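DNA-(apurinic or apyrimidinic site) endonuclease 2 (Xenopus laevis, PDB 6WCD) acts in DNA repair as a 3'-5' exonuclease and weak AP endonuclease through the catalytic domain that makes up this chain. Local coordinates at residues R12-D23 / D43-Y52. Sequence-based numbering, arbitrary orientation.
Sequences RATRVGLKETLD and DEPSAIVEGY. With BU1 (1,4-butanediol), chain F; EDO (1,2-ethanediol), chain E.
Asp43 OD2 is gripped by two donors, one from each segment. Arg12 NE reaches it at 2.9 Å, and Ser46 OG donates to the same oxygen from above the carboxylate plane at 2.7 Å. Arg12 NH2 takes the other oxygen, Asp43 OD1, at 2.8 Å. The salt bridge is thus side-on and two-pronged, with guanidinium and carboxylate only 19° from coplanar. Arg12 arrives there because its chain bends at chi2 (-70°). Asp43 also sits at the N-cap of helix 44-47. With an alanine in place of this aspartate, the Arg12 guanidinium would probably lose its anion here and Ser46 OG its acceptor. Both segments belong to the DNase I-like endonuclease/exonuclease/phosphatase fold, where helix 18-25 and the loop after helix 44-47 pack on strand 68-72 of the six-stranded sheet. Its Phe71 touches Leu18, Leu22, Val49 and Tyr52. Between helix 18-25 and the loop after helix 44-47, Leu18 CD2 meets Val49 CG2 at 3.5 Å, the two side chains crossing at about a right angle. Val49 CG1, the branch anti to its backbone N (chi1 -179°), lies against Lys19 CA and CB. Leu22 CD1 sits over the centre of the Tyr52 ring in a CH-pi contact, 4.0 Å from the centroid. At the ring's far end, Tyr52 OH donates to the anti lone pair of Asp23 OD1 at 2.8 Å. The syn side of Asp23 OD2 receives Lys19 NZ at 2.7 Å, so one carboxylate serves both the phenol and the ammonium. One water donates to Asp23 OD1 and Glu50 O; another links Leu22 O to Tyr52 OH.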
loop_
_atom_site.group_PDB
_atom_site.type_symbol
_atom_site.label_atom_id
_atom_site.label_comp_id
_atom_site.label_asym_id
_atom_site.label_seq_id
_atom_site.Cartn_x
_atom_site.Cartn_y
_atom_site.Cartn_z
ATOM N N ARG A 12 -1.508 4.671 -16.549
ATOM C CA ARG A 12 -1.528 4.859 -17.999
ATOM C C ARG A 12 -0.294 4.261 -18.673
ATOM O O ARG A 12 -0.390 3.737 -19.790
ATOM C CB ARG A 12 -1.650 6.340 -18.328
ATOM C CG ARG A 12 -3.044 6.949 -18.047
ATOM C CD ARG A 12 -4.005 6.423 -19.029
ATOM N NE ARG A 12 -5.319 7.067 -18.969
ATOM C CZ ARG A 12 -6.192 6.951 -19.947
ATOM N NH1 ARG A 12 -5.905 6.229 -21.032
ATOM N NH2 ARG A 12 -7.348 7.631 -19.901
ATOM N N ALA A 13 0.873 4.335 -18.013
ATOM C CA ALA A 13 2.135 3.918 -18.618
ATOM C C ALA A 13 2.224 2.401 -18.851
ATOM O O ALA A 13 3.090 1.960 -19.619
ATOM C CB ALA A 13 3.257 4.399 -17.715
ATOM N N THR A 14 1.359 1.611 -18.247
ATOM C CA THR A 14 1.342 0.185 -18.556
ATOM C C THR A 14 0.900 -0.103 -19.983
ATOM O O THR A 14 1.221 -1.166 -20.518
ATOM C CB THR A 14 0.418 -0.589 -17.620
ATOM O OG1 THR A 14 -0.946 -0.119 -17.781
ATOM C CG2 THR A 14 0.836 -0.442 -16.197
ATOM N N ARG A 15 0.191 0.840 -20.631
ATOM C CA ARG A 15 -0.302 0.703 -21.992
ATOM C C ARG A 15 -1.218 -0.504 -22.168
ATOM O O ARG A 15 -1.304 -1.083 -23.263
ATOM C CB ARG A 15 0.853 0.690 -22.995
ATOM C CG ARG A 15 1.701 1.979 -22.944
ATOM C CD ARG A 15 0.836 3.240 -23.146
ATOM N NE ARG A 15 1.628 4.462 -23.152
ATOM C CZ ARG A 15 2.167 4.987 -24.234
ATOM N NH1 ARG A 15 1.970 4.425 -25.428
ATOM N NH2 ARG A 15 2.883 6.098 -24.107
ATOM N N VAL A 16 -1.917 -0.857 -21.102
ATOM C CA VAL A 16 -2.977 -1.861 -21.127
ATOM C C VAL A 16 -4.196 -1.242 -20.447
ATOM O O VAL A 16 -4.042 -0.499 -19.471
ATOM C CB VAL A 16 -2.546 -3.149 -20.389
ATOM C CG1 VAL A 16 -3.646 -4.180 -20.399
ATOM C CG2 VAL A 16 -1.309 -3.726 -21.039
ATOM N N GLY A 17 -5.385 -1.565 -20.945
ATOM C CA GLY A 17 -6.583 -1.118 -20.260
ATOM C C GLY A 17 -6.602 -1.608 -18.821
ATOM O O GLY A 17 -6.236 -2.746 -18.523
ATOM N N LEU A 18 -7.043 -0.735 -17.907
ATOM C CA LEU A 18 -6.949 -1.076 -16.506
ATOM C C LEU A 18 -7.893 -2.216 -16.117
ATOM O O LEU A 18 -7.495 -3.060 -15.289
ATOM C CB LEU A 18 -7.171 0.176 -15.655
ATOM C CG LEU A 18 -6.963 0.016 -14.174
ATOM C CD1 LEU A 18 -5.591 -0.478 -13.811
ATOM C CD2 LEU A 18 -7.319 1.334 -13.490
ATOM N N LYS A 19 -9.081 -2.343 -16.719
ATOM C CA LYS A 19 -9.929 -3.469 -16.377
ATOM C C LYS A 19 -9.229 -4.789 -16.649
ATOM O O LYS A 19 -9.244 -5.703 -15.815
ATOM C CB LYS A 19 -11.253 -3.413 -17.137
ATOM C CG LYS A 19 -12.194 -4.525 -16.678
ATOM C CD LYS A 19 -13.566 -4.345 -17.247
ATOM C CE LYS A 19 -14.526 -5.375 -16.667
ATOM N NZ LYS A 19 -14.023 -6.758 -16.836
ATOM N N GLU A 20 -8.596 -4.905 -17.824
ATOM C CA GLU A 20 -7.889 -6.130 -18.179
ATOM C C GLU A 20 -6.791 -6.408 -17.154
ATOM O O GLU A 20 -6.647 -7.541 -16.672
ATOM C CB GLU A 20 -7.305 -6.012 -19.592
ATOM C CG GLU A 20 -6.388 -7.141 -19.979
ATOM C CD GLU A 20 -5.804 -7.013 -21.395
ATOM O OE1 GLU A 20 -6.298 -6.194 -22.203
ATOM O OE2 GLU A 20 -4.831 -7.738 -21.693
ATOM N N THR A 21 -5.982 -5.379 -16.825
ATOM C CA THR A 21 -4.914 -5.564 -15.848
ATOM C C THR A 21 -5.452 -6.012 -14.505
ATOM O O THR A 21 -4.962 -7.007 -13.944
ATOM C CB THR A 21 -4.150 -4.248 -15.729
ATOM O OG1 THR A 21 -3.552 -3.965 -17.006
ATOM C CG2 THR A 21 -3.096 -4.286 -14.619
ATOM N N LEU A 22 -6.458 -5.321 -13.967
ATOM C CA LEU A 22 -6.945 -5.688 -12.641
ATOM C C LEU A 22 -7.545 -7.087 -12.643
ATOM O O LEU A 22 -7.259 -7.890 -11.748
ATOM C CB LEU A 22 -7.989 -4.681 -12.122
ATOM C CG LEU A 22 -7.511 -3.261 -11.904
ATOM C CD1 LEU A 22 -8.701 -2.408 -11.444
ATOM C CD2 LEU A 22 -6.401 -3.218 -10.890
ATOM N N ASP A 23 -8.381 -7.408 -13.640
ATOM C CA ASP A 23 -8.961 -8.755 -13.682
ATOM C C ASP A 23 -7.874 -9.820 -13.700
ATOM O O ASP A 23 -8.028 -10.885 -13.090
ATOM C CB ASP A 23 -9.850 -8.867 -14.904
ATOM C CG ASP A 23 -11.174 -8.072 -14.782
ATOM O OD1 ASP A 23 -11.480 -7.495 -13.722
ATOM O OD2 ASP A 23 -11.945 -8.038 -15.774
ATOM N N ASP A 43 -8.948 11.811 -15.316
ATOM C CA ASP A 43 -8.668 10.482 -15.893
ATOM C C ASP A 43 -9.658 9.456 -15.378
ATOM O O ASP A 43 -9.343 8.566 -14.590
ATOM C CB ASP A 43 -7.225 10.070 -15.629
ATOM C CG ASP A 43 -6.801 8.932 -16.518
ATOM O OD1 ASP A 43 -7.694 8.469 -17.283
ATOM O OD2 ASP A 43 -5.618 8.489 -16.422
ATOM N N GLU A 44 -10.878 9.568 -15.897
ATOM C CA GLU A 44 -11.953 8.677 -15.488
ATOM C C GLU A 44 -11.618 7.235 -15.792
ATOM O O GLU A 44 -11.895 6.369 -14.944
ATOM C CB GLU A 44 -13.244 9.108 -16.174
ATOM C CG GLU A 44 -14.448 8.388 -15.605
ATOM C CD GLU A 44 -15.711 8.696 -16.398
ATOM O OE1 GLU A 44 -15.656 8.629 -17.643
ATOM O OE2 GLU A 44 -16.748 9.011 -15.779
ATOM N N PRO A 45 -11.011 6.897 -16.923
ATOM C CA PRO A 45 -10.737 5.462 -17.177
ATOM C C PRO A 45 -9.768 4.849 -16.200
ATOM O O PRO A 45 -9.810 3.635 -16.015
ATOM C CB PRO A 45 -10.179 5.464 -18.604
ATOM C CG PRO A 45 -10.818 6.685 -19.251
ATOM C CD PRO A 45 -10.816 7.730 -18.120
ATOM N N SER A 46 -8.857 5.615 -15.606
ATOM C CA SER A 46 -7.921 5.072 -14.644
ATOM C C SER A 46 -8.538 4.985 -13.269
ATOM O O SER A 46 -8.008 4.253 -12.429
ATOM C CB SER A 46 -6.666 5.920 -14.623
ATOM O OG SER A 46 -5.956 5.832 -15.841
ATOM N N ALA A 47 -9.589 5.714 -12.996
ATOM C CA ALA A 47 -10.172 5.770 -11.655
ATOM C C ALA A 47 -11.392 4.891 -11.507
ATOM O O ALA A 47 -11.584 4.309 -10.430
ATOM C CB ALA A 47 -10.535 7.212 -11.314
ATOM N N ILE A 48 -12.230 4.774 -12.521
ATOM C CA ILE A 48 -13.499 4.062 -12.442
ATOM C C ILE A 48 -13.412 2.875 -13.380
ATOM O O ILE A 48 -13.310 3.034 -14.610
ATOM C CB ILE A 48 -14.674 4.990 -12.756
ATOM C CG1 ILE A 48 -14.745 6.032 -11.626
ATOM C CG2 ILE A 48 -16.000 4.204 -12.745
ATOM C CD1 ILE A 48 -15.772 7.079 -11.810
ATOM N N VAL A 49 -13.414 1.664 -12.811
ATOM C CA VAL A 49 -13.291 0.451 -13.588
ATOM C C VAL A 49 -14.493 -0.441 -13.311
ATOM O O VAL A 49 -14.817 -0.698 -12.134
ATOM C CB VAL A 49 -11.976 -0.288 -13.214
ATOM C CG1 VAL A 49 -11.843 -1.515 -14.028
ATOM C CG2 VAL A 49 -10.777 0.622 -13.446
ATOM N N GLU A 50 -15.085 -0.950 -14.364
ATOM C CA GLU A 50 -16.234 -1.857 -14.245
ATOM C C GLU A 50 -15.878 -3.045 -13.359
ATOM O O GLU A 50 -14.854 -3.697 -13.568
ATOM C CB GLU A 50 -16.658 -2.357 -15.618
ATOM C CG GLU A 50 -17.903 -3.219 -15.566
ATOM C CD GLU A 50 -18.202 -3.875 -16.907
ATOM O OE1 GLU A 50 -17.737 -3.352 -17.940
ATOM O OE2 GLU A 50 -18.887 -4.922 -16.917
ATOM N N GLY A 51 -16.757 -3.350 -12.393
ATOM C CA GLY A 51 -16.515 -4.432 -11.476
ATOM C C GLY A 51 -15.774 -4.077 -10.198
ATOM O O GLY A 51 -15.560 -4.957 -9.348
ATOM N N TYR A 52 -15.356 -2.834 -10.029
ATOM C CA TYR A 52 -14.629 -2.433 -8.851
ATOM C C TYR A 52 -15.172 -1.120 -8.328
ATOM O O TYR A 52 -15.721 -0.305 -9.088
ATOM C CB TYR A 52 -13.141 -2.201 -9.118
ATOM C CG TYR A 52 -12.431 -3.434 -9.650
ATOM C CD1 TYR A 52 -12.474 -3.716 -11.005
ATOM C CD2 TYR A 52 -11.794 -4.333 -8.806
ATOM C CE1 TYR A 52 -11.854 -4.867 -11.533
ATOM C CE2 TYR A 52 -11.176 -5.514 -9.334
ATOM C CZ TYR A 52 -11.233 -5.739 -10.683
ATOM O OH TYR A 52 -10.646 -6.924 -11.149
HETATM C C1 BU1 F . 1.007 8.911 -19.476
HETATM C C2 BU1 F . 1.479 7.548 -20.023
HETATM C C3 BU1 F . 2.994 7.430 -19.846
HETATM C C4 BU1 F . 3.624 6.554 -20.933
HETATM O O5 BU1 F . -0.406 9.059 -19.444
HETATM O O6 BU1 F . 4.878 6.067 -20.504
HETATM C C1 EDO E . -16.980 -7.752 -14.555
HETATM O O1 EDO E . -16.970 -7.486 -15.964
HETATM C C2 EDO E . -18.006 -6.847 -13.880
HETATM O O2 EDO E . -18.345 -7.383 -12.592
HETATM O O HOH W 1 -14.027 -6.367 -13.768
HETATM O O HOH W 2 -9.055 -9.135 -10.020
#